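Local structure of xylulose kinase (Escherichia coli, 2ITM) at residues I5-S10 with E29-S34; A74-G79 with A93-D98; L251-S256 with V390-G395. The protein transfers phosphate from ATP to D-xylulose, giving D-xylulose 5-phosphate, and works as a homodimer. All coordinates share one frame; numbering follows the deposited sequence.

Contact 1 (I5-S10 with E29-S34); sequences IDLGTS and EKLTVS
Ser10 and Leu31 bring their CA atoms within 4.9 Å of each other where two backbones pass steeply, the direction from residue 7 to 10 lying 74° from that of 30 to 33. This crossing belongs to the N-terminal actin-like domain of this FGGY kinase. Segment 5-10 leaves strand 2-7 for the glycine-containing turn that, in this superfamily, probably faces the phosphates of ATP; segment 29-34 runs off the end of strand 23-30. One backbone hydrogen bond joins them, Leu31 N to Ser10 O at 3.1 Å, and its donor sits well above the carbonyl plane rather than on a lone pair.

Leu31 carries most of the side-chain contact. Its CB rests 3.7 Å from Thr9 O, and farther out its CD2 lies 3.9 Å from Leu7 CD2, the two leucines crossing at about a right angle. The same CD2 methyl also touches Gly8 O. Both leucines lean on helix 45-62, Leu7 against Trp48 and Leu31 against Gln47 and Ala51, which ties the end of strand 2-7 and the segment after strand 23-30 to the helix. Thr9 directs its CB away from 29-34, and OG1 is hydrogen-bonded to Trp96 NE1. The Thr9 side chain is about 6 Å from the bound xylulose and about 6 Å from the side chain of Asp233, the inferred proton acceptor.

At the outer end of the contact Val33 holds CG1 anti to its backbone N (chi1 -178°), which puts CG2 on the side of Thr9, 4.1 Å from Thr9 O and 4.4 Å from Thr9 CG2.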
loop_
_atom_site.group_PDB
_atom_site.type_symbol
_atom_site.label_atom_id
_atom_site.label_comp_id
_atom_site.label_asym_id
_atom_site.label_seq_id
_atom_site.Cartn_x
_atom_site.Cartn_y
_atom_site.Cartn_z
ATOM N N ILE A 5 -27.393 -25.383 22.090
ATOM C CA ILE A 5 -26.374 -25.824 21.150
ATOM C C ILE A 5 -26.208 -24.832 20.006
ATOM O O ILE A 5 -27.181 -24.396 19.408
ATOM C CB ILE A 5 -26.734 -27.179 20.568
ATOM C CG1 ILE A 5 -27.022 -28.192 21.667
ATOM C CG2 ILE A 5 -25.636 -27.674 19.671
ATOM C CD1 ILE A 5 -27.741 -29.403 21.181
ATOM N N ASP A 6 -24.963 -24.501 19.694
ATOM C CA ASP A 6 -24.640 -23.708 18.515
ATOM C C ASP A 6 -23.720 -24.452 17.569
ATOM O O ASP A 6 -22.547 -24.658 17.851
ATOM C CB ASP A 6 -24.044 -22.364 18.905
ATOM C CG ASP A 6 -23.619 -21.541 17.711
ATOM O OD1 ASP A 6 -22.542 -20.946 17.779
ATOM O OD2 ASP A 6 -24.292 -21.422 16.677
ATOM N N LEU A 7 -24.282 -24.872 16.449
ATOM C CA LEU A 7 -23.535 -25.455 15.360
ATOM C C LEU A 7 -22.930 -24.359 14.512
ATOM O O LEU A 7 -23.568 -23.828 13.616
ATOM C CB LEU A 7 -24.460 -26.333 14.513
ATOM C CG LEU A 7 -23.933 -27.610 13.909
ATOM C CD1 LEU A 7 -24.762 -28.032 12.743
ATOM C CD2 LEU A 7 -22.504 -27.476 13.510
ATOM N N GLY A 8 -21.687 -24.027 14.810
ATOM C CA GLY A 8 -20.951 -23.073 14.023
ATOM C C GLY A 8 -20.293 -23.690 12.825
ATOM O O GLY A 8 -20.540 -24.837 12.488
ATOM N N THR A 9 -19.449 -22.913 12.169
ATOM C CA THR A 9 -18.665 -23.424 11.066
ATOM C C THR A 9 -17.375 -24.077 11.559
ATOM O O THR A 9 -16.972 -25.099 11.057
ATOM C CB THR A 9 -18.363 -22.320 10.057
ATOM O OG1 THR A 9 -19.528 -21.525 9.846
ATOM C CG2 THR A 9 -18.131 -22.910 8.705
ATOM N N SER A 10 -16.751 -23.474 12.553
ATOM C CA SER A 10 -15.426 -23.893 12.965
ATOM C C SER A 10 -15.461 -24.690 14.247
ATOM O O SER A 10 -14.433 -25.148 14.704
ATOM C CB SER A 10 -14.523 -22.688 13.147
ATOM O OG SER A 10 -14.970 -21.893 14.196
ATOM N N GLU A 29 -16.275 -27.969 20.798
ATOM C CA GLU A 29 -15.595 -28.982 20.010
ATOM C C GLU A 29 -15.323 -28.466 18.618
ATOM O O GLU A 29 -16.167 -27.836 18.012
ATOM C CB GLU A 29 -16.432 -30.245 19.924
ATOM C CG GLU A 29 -16.570 -31.008 21.229
ATOM C CD GLU A 29 -15.326 -31.784 21.556
ATOM O OE1 GLU A 29 -14.740 -32.363 20.627
ATOM O OE2 GLU A 29 -14.937 -31.803 22.733
ATOM N N LYS A 30 -14.135 -28.746 18.113
ATOM C CA LYS A 30 -13.705 -28.187 16.852
ATOM C C LYS A 30 -14.290 -28.920 15.671
ATOM O O LYS A 30 -14.681 -30.070 15.772
ATOM C CB LYS A 30 -12.183 -28.104 16.778
ATOM C CG LYS A 30 -11.610 -26.925 17.541
ATOM C CD LYS A 30 -10.122 -26.735 17.307
ATOM C CE LYS A 30 -9.476 -26.098 18.517
ATOM N NZ LYS A 30 -8.447 -25.096 18.169
ATOM N N LEU A 31 -14.363 -28.218 14.548
ATOM C CA LEU A 31 -14.820 -28.765 13.288
ATOM C C LEU A 31 -13.822 -28.404 12.188
ATOM O O LEU A 31 -13.326 -27.295 12.149
ATOM C CB LEU A 31 -16.160 -28.140 12.941
ATOM C CG LEU A 31 -17.448 -28.943 12.834
ATOM C CD1 LEU A 31 -17.415 -30.256 13.522
ATOM C CD2 LEU A 31 -18.615 -28.125 13.287
ATOM N N THR A 32 -13.557 -29.321 11.273
ATOM C CA THR A 32 -12.846 -28.960 10.050
ATOM C C THR A 32 -13.762 -28.561 8.909
ATOM O O THR A 32 -14.932 -28.890 8.898
ATOM C CB THR A 32 -11.886 -30.066 9.592
ATOM O OG1 THR A 32 -12.620 -31.254 9.316
ATOM C CG2 THR A 32 -10.951 -30.470 10.703
ATOM N N VAL A 33 -13.197 -27.854 7.944
ATOM C CA VAL A 33 -13.881 -27.545 6.702
ATOM C C VAL A 33 -13.080 -28.106 5.548
ATOM O O VAL A 33 -11.862 -28.206 5.614
ATOM C CB VAL A 33 -14.009 -26.041 6.499
ATOM C CG1 VAL A 33 -14.762 -25.727 5.227
ATOM C CG2 VAL A 33 -14.664 -25.401 7.690
ATOM N N SER A 34 -13.779 -28.485 4.494
ATOM C CA SER A 34 -13.150 -29.151 3.382
ATOM C C SER A 34 -13.376 -28.359 2.101
ATOM O O SER A 34 -14.492 -27.990 1.779
ATOM C CB SER A 34 -13.665 -30.577 3.258
ATOM O OG SER A 34 -13.657 -31.003 1.920
#

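Contact 2 (A74-G79 with A93-D98); sequences AGQMHG and AILWND. With XUL (D-xylulose), chain C.
Gln76, Met77 and Trp96 are joined by a single water, with no direct hydrogen bond between the two segments. The water donates to Gln76 OE1 at 2.6 Å and to Met77 O at 2.7 Å, and accepts from Trp96 N at 3.0 Å. Gln76 reaches it with CG set between its backbone N and carbonyl carbon (chi1 63°) and the chain extended beyond. Its OE1 lies at the edge of the indole, 3.6 Å from Trp96 CD1, the amide and ring planes standing 78° apart, while Gly8 O holds NE2 weakly.

The loop that follows strand 70-75 of the actin-like N-terminal domain here forms one wall of the sugar pocket. Met77 N donates to xylulose O5, the hydroxyl that receives the phosphate, at 2.8 Å. His78 NE2 and xylulose O1 share an almost straight hydrogen bond of 3.1 Å, and the ring's other nitrogen, ND1, is hydrogen-bonded to Gly173 O. Trp96 lays one face under xylulose O4, with Asn97 CB over the opposite face. An alanine in place of Trp96 would probably open a gap beside O4 and leave Thr9 OG1 without its indole partner.

Past the pocket, Gly79 CA approaches Ile94 O at 3.5 Å in a CA-H...O contact, and Lys131 NZ bridges the segments by hydrogen bonds to His78 O and Ile94 O.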
loop_
_atom_site.group_PDB
_atom_site.type_symbol
_atom_site.label_atom_id
_atom_site.label_comp_id
_atom_site.label_asym_id
_atom_site.label_seq_id
_atom_site.Cartn_x
_atom_site.Cartn_y
_atom_site.Cartn_z
ATOM N N ALA A 74 -29.056 -23.577 17.626
ATOM C CA ALA A 74 -28.802 -22.600 16.589
ATOM C C ALA A 74 -27.666 -23.067 15.683
ATOM O O ALA A 74 -26.958 -24.005 16.017
ATOM C CB ALA A 74 -28.432 -21.260 17.197
ATOM N N GLY A 75 -27.508 -22.411 14.546
ATOM C CA GLY A 75 -26.672 -22.927 13.485
ATOM C C GLY A 75 -26.222 -21.932 12.435
ATOM O O GLY A 75 -26.925 -20.993 12.103
ATOM N N GLN A 76 -25.030 -22.168 11.921
ATOM C CA GLN A 76 -24.606 -21.620 10.654
ATOM C C GLN A 76 -25.712 -21.708 9.609
ATOM O O GLN A 76 -26.286 -22.755 9.383
ATOM C CB GLN A 76 -23.319 -22.298 10.167
ATOM C CG GLN A 76 -23.451 -23.778 9.890
ATOM C CD GLN A 76 -22.307 -24.351 9.075
ATOM O OE1 GLN A 76 -22.140 -24.023 7.918
ATOM N NE2 GLN A 76 -21.537 -25.226 9.689
ATOM N N MET A 77 -25.998 -20.583 8.987
ATOM C CA MET A 77 -27.160 -20.452 8.134
ATOM C C MET A 77 -26.880 -21.000 6.731
ATOM O O MET A 77 -25.739 -21.179 6.358
ATOM C CB MET A 77 -27.604 -18.993 8.079
ATOM C CG MET A 77 -27.842 -18.353 9.447
ATOM S SD MET A 77 -28.066 -16.582 9.391
ATOM C CE MET A 77 -29.655 -16.506 8.660
ATOM N N HIS A 78 -27.936 -21.261 5.972
ATOM C CA HIS A 78 -27.841 -21.408 4.526
ATOM C C HIS A 78 -27.156 -22.658 3.968
ATOM O O HIS A 78 -27.033 -22.802 2.766
ATOM C CB HIS A 78 -26.988 -20.304 3.922
ATOM C CG HIS A 78 -27.416 -18.927 4.305
ATOM N ND1 HIS A 78 -28.685 -18.453 4.078
ATOM C CD2 HIS A 78 -26.735 -17.919 4.887
ATOM C CE1 HIS A 78 -28.769 -17.212 4.510
ATOM N NE2 HIS A 78 -27.600 -16.866 5.009
ATOM N N GLY A 79 -26.677 -23.529 4.846
ATOM C CA GLY A 79 -26.008 -24.751 4.448
ATOM C C GLY A 79 -27.011 -25.714 3.840
ATOM O O GLY A 79 -28.072 -25.944 4.389
ATOM N N ALA A 93 -22.338 -31.319 2.780
ATOM C CA ALA A 93 -23.044 -30.062 2.917
ATOM C C ALA A 93 -22.311 -28.913 2.242
ATOM O O ALA A 93 -21.137 -28.709 2.451
ATOM C CB ALA A 93 -23.326 -29.754 4.368
ATOM N N ILE A 94 -23.033 -28.173 1.417
ATOM C CA ILE A 94 -22.510 -26.987 0.777
ATOM C C ILE A 94 -22.791 -25.741 1.606
ATOM O O ILE A 94 -23.929 -25.316 1.706
ATOM C CB ILE A 94 -23.140 -26.829 -0.606
ATOM C CG1 ILE A 94 -22.913 -28.071 -1.452
ATOM C CG2 ILE A 94 -22.640 -25.584 -1.291
ATOM C CD1 ILE A 94 -23.669 -28.049 -2.692
ATOM N N LEU A 95 -21.748 -25.160 2.183
ATOM C CA LEU A 95 -21.909 -24.169 3.231
ATOM C C LEU A 95 -22.217 -22.740 2.769
ATOM O O LEU A 95 -22.183 -22.433 1.590
ATOM C CB LEU A 95 -20.710 -24.168 4.164
ATOM C CG LEU A 95 -20.192 -25.507 4.655
ATOM C CD1 LEU A 95 -19.099 -25.263 5.657
ATOM C CD2 LEU A 95 -21.327 -26.313 5.235
ATOM N N TRP A 96 -22.503 -21.878 3.731
ATOM C CA TRP A 96 -22.809 -20.481 3.484
ATOM C C TRP A 96 -21.671 -19.761 2.784
ATOM O O TRP A 96 -21.906 -18.874 1.990
ATOM C CB TRP A 96 -23.129 -19.772 4.802
ATOM C CG TRP A 96 -21.976 -19.752 5.712
ATOM C CD1 TRP A 96 -21.596 -20.730 6.540
ATOM C CD2 TRP A 96 -21.010 -18.716 5.845
ATOM N NE1 TRP A 96 -20.456 -20.376 7.211
ATOM C CE2 TRP A 96 -20.075 -19.137 6.794
ATOM C CE3 TRP A 96 -20.839 -17.463 5.254
ATOM C CZ2 TRP A 96 -18.997 -18.360 7.171
ATOM C CZ3 TRP A 96 -19.779 -16.697 5.627
ATOM C CH2 TRP A 96 -18.871 -17.141 6.581
ATOM N N ASN A 97 -20.439 -20.143 3.088
ATOM C CA ASN A 97 -19.270 -19.517 2.492
ATOM C C ASN A 97 -18.730 -20.216 1.243
ATOM O O ASN A 97 -17.637 -19.931 0.777
ATOM C CB ASN A 97 -18.173 -19.323 3.531
ATOM C CG ASN A 97 -17.770 -20.611 4.217
ATOM O OD1 ASN A 97 -16.789 -20.652 4.930
ATOM N ND2 ASN A 97 -18.533 -21.648 4.014
ATOM N N ASP A 98 -19.528 -21.126 0.705
ATOM C CA ASP A 98 -19.308 -21.693 -0.615
ATOM C C ASP A 98 -19.720 -20.701 -1.700
ATOM O O ASP A 98 -20.768 -20.084 -1.622
ATOM C CB ASP A 98 -20.112 -22.985 -0.743
ATOM C CG ASP A 98 -19.664 -23.862 -1.892
ATOM O OD1 ASP A 98 -20.126 -23.652 -3.021
ATOM O OD2 ASP A 98 -18.879 -24.811 -1.747
HETATM C C1 XUL C . -25.460 -14.613 6.200
HETATM C C2 XUL C . -24.704 -14.548 7.516
HETATM C C3 XUL C . -24.807 -15.700 8.451
HETATM C C4 XUL C . -23.430 -16.308 8.493
HETATM C C5 XUL C . -23.421 -17.714 9.056
HETATM O O1 XUL C . -26.791 -14.196 6.362
HETATM O O2 XUL C . -23.533 -13.764 7.594
HETATM O O3 XUL C . -25.652 -16.627 7.832
HETATM O O4 XUL C . -23.011 -16.325 7.157
HETATM O O5 XUL C . -24.729 -18.094 9.342
HETATM O O HOH W 1 -23.807 -23.077 6.213
#

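Contact 3 (L251-S256 with V390-G395); sequences LSLGTS and VTLIGG
Leu253 packs on Leu392 where strands 249-253 and 390-393 run parallel, the axes of 251-253 and 390-393 17° apart, in the mixed sheet of the C-terminal actin-like domain. From the backbone outward, Leu253 CB lies 3.9 Å from Ile393 O. CG sits beside the backbone N, anti to the carbonyl carbon, and meets Leu392 CD1 at 3.7 Å. CD1 presses on that same methyl at 3.2 Å, tighter than usual for two carbons, and CD2 flanks it more loosely. Leu253 also touches Trp402 and Leu392 touches Arg403, both of helix 400-410, which lies against this leucine cluster.

Leu251 lies alongside Leu392, pointing the same way, its CD2 also against Leu392 CD1. Three backbone hydrogen bonds of the parallel ladder run beneath: Leu251 N donates to Thr391 O at 2.7 Å, Ile393 N to Leu251 O at 3.2 Å, and Leu253 N to Ile393 O at 2.8 Å, the last being the most bent.

Leu253 then centres an inverse gamma turn, closed by a weak bond from Gly254 N to Ser252 O. Across from it Gly394, with a positive phi of 106°, comes so near that a CB on it would collide with Leu253 C and Gly254 N.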
loop_
_atom_site.group_PDB
_atom_site.type_symbol
_atom_site.label_atom_id
_atom_site.label_comp_id
_atom_site.label_asym_id
_atom_site.label_seq_id
_atom_site.Cartn_x
_atom_site.Cartn_y
_atom_site.Cartn_z
ATOM N N LEU A 251 -24.686 -3.805 17.140
ATOM C CA LEU A 251 -23.495 -3.859 16.316
ATOM C C LEU A 251 -22.435 -4.706 16.985
ATOM O O LEU A 251 -21.963 -4.375 18.057
ATOM C CB LEU A 251 -22.949 -2.456 16.057
ATOM C CG LEU A 251 -21.608 -2.306 15.345
ATOM C CD1 LEU A 251 -21.684 -2.777 13.919
ATOM C CD2 LEU A 251 -21.146 -0.880 15.391
ATOM N N SER A 252 -22.076 -5.810 16.350
ATOM C CA SER A 252 -21.080 -6.686 16.923
ATOM C C SER A 252 -19.717 -6.450 16.321
ATOM O O SER A 252 -19.464 -6.792 15.179
ATOM C CB SER A 252 -21.477 -8.147 16.818
ATOM O OG SER A 252 -20.544 -8.977 17.477
ATOM N N LEU A 253 -18.843 -5.862 17.119
ATOM C CA LEU A 253 -17.465 -5.679 16.737
ATOM C C LEU A 253 -16.629 -6.867 17.193
ATOM O O LEU A 253 -15.588 -6.707 17.803
ATOM C CB LEU A 253 -16.930 -4.369 17.310
ATOM C CG LEU A 253 -17.913 -3.200 17.390
ATOM C CD1 LEU A 253 -17.490 -2.226 18.428
ATOM C CD2 LEU A 253 -18.044 -2.511 16.078
ATOM N N GLY A 254 -17.114 -8.057 16.889
ATOM C CA GLY A 254 -16.451 -9.276 17.282
ATOM C C GLY A 254 -15.568 -9.810 16.180
ATOM O O GLY A 254 -15.153 -9.074 15.297
ATOM N N THR A 255 -15.287 -11.100 16.236
ATOM C CA THR A 255 -14.490 -11.747 15.214
ATOM C C THR A 255 -15.292 -11.882 13.950
ATOM O O THR A 255 -14.743 -12.064 12.874
ATOM C CB THR A 255 -14.070 -13.126 15.686
ATOM O OG1 THR A 255 -15.232 -13.881 16.037
ATOM C CG2 THR A 255 -13.288 -13.033 16.990
ATOM N N SER A 256 -16.603 -11.792 14.085
ATOM C CA SER A 256 -17.456 -11.680 12.931
ATOM C C SER A 256 -18.356 -10.479 13.066
ATOM O O SER A 256 -19.122 -10.384 14.006
ATOM C CB SER A 256 -18.280 -12.944 12.763
ATOM O OG SER A 256 -19.542 -12.796 13.365
ATOM N N VAL A 390 -28.051 1.960 19.813
ATOM C CA VAL A 390 -27.456 0.778 19.267
ATOM C C VAL A 390 -26.647 0.064 20.332
ATOM O O VAL A 390 -25.723 0.612 20.880
ATOM C CB VAL A 390 -26.590 1.109 18.054
ATOM C CG1 VAL A 390 -25.744 -0.064 17.663
ATOM C CG2 VAL A 390 -27.446 1.542 16.910
ATOM N N THR A 391 -27.040 -1.163 20.614
ATOM C CA THR A 391 -26.253 -2.030 21.431
ATOM C C THR A 391 -24.931 -2.383 20.822
ATOM O O THR A 391 -24.858 -2.802 19.682
ATOM C CB THR A 391 -27.037 -3.278 21.827
ATOM O OG1 THR A 391 -27.732 -3.029 23.043
ATOM C CG2 THR A 391 -26.103 -4.375 22.218
ATOM N N LEU A 392 -23.880 -2.223 21.597
ATOM C CA LEU A 392 -22.535 -2.355 21.094
ATOM C C LEU A 392 -21.809 -3.413 21.906
ATOM O O LEU A 392 -21.592 -3.259 23.078
ATOM C CB LEU A 392 -21.831 -1.010 21.189
ATOM C CG LEU A 392 -20.467 -0.810 20.558
ATOM C CD1 LEU A 392 -20.433 -1.157 19.093
ATOM C CD2 LEU A 392 -20.026 0.587 20.773
ATOM N N ILE A 393 -21.450 -4.504 21.247
ATOM C CA ILE A 393 -20.772 -5.603 21.903
ATOM C C ILE A 393 -19.650 -6.166 21.048
ATOM O O ILE A 393 -19.511 -5.815 19.888
ATOM C CB ILE A 393 -21.763 -6.709 22.264
ATOM C CG1 ILE A 393 -22.511 -7.179 21.028
ATOM C CG2 ILE A 393 -22.733 -6.235 23.320
ATOM C CD1 ILE A 393 -22.873 -8.570 21.075
ATOM N N GLY A 394 -18.858 -7.049 21.646
ATOM C CA GLY A 394 -17.762 -7.696 20.959
ATOM C C GLY A 394 -16.434 -7.134 21.402
ATOM O O GLY A 394 -16.381 -6.067 21.981
ATOM N N GLY A 395 -15.360 -7.860 21.127
ATOM C CA GLY A 395 -14.036 -7.457 21.546
ATOM C C GLY A 395 -13.564 -6.149 20.949
ATOM O O GLY A 395 -12.834 -5.406 21.587
#

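From the N terminus, the chain leaves strand 2-7, makes the hairpin of strands 11-17 and 23-30, and returns at contact 1, which closes a loop of 18 residues. After helix 45-62 it enters strand 70-75, and contact 2 closes a second, shorter loop of 13. Strands 2-7 and 70-75 are neighbours in one sheet, so the first two contacts touch directly, with Ile5 O 2.7 Å from Ala74 N. Contact 3 spans 133 residues in the C-terminal domain and joins the adjacent parallel strands 249-253 and 390-393 in the middle of the second sheet. The three follow in series, none enclosing another; contact 3 stays about 7 Å, nearest atoms, from contact 2.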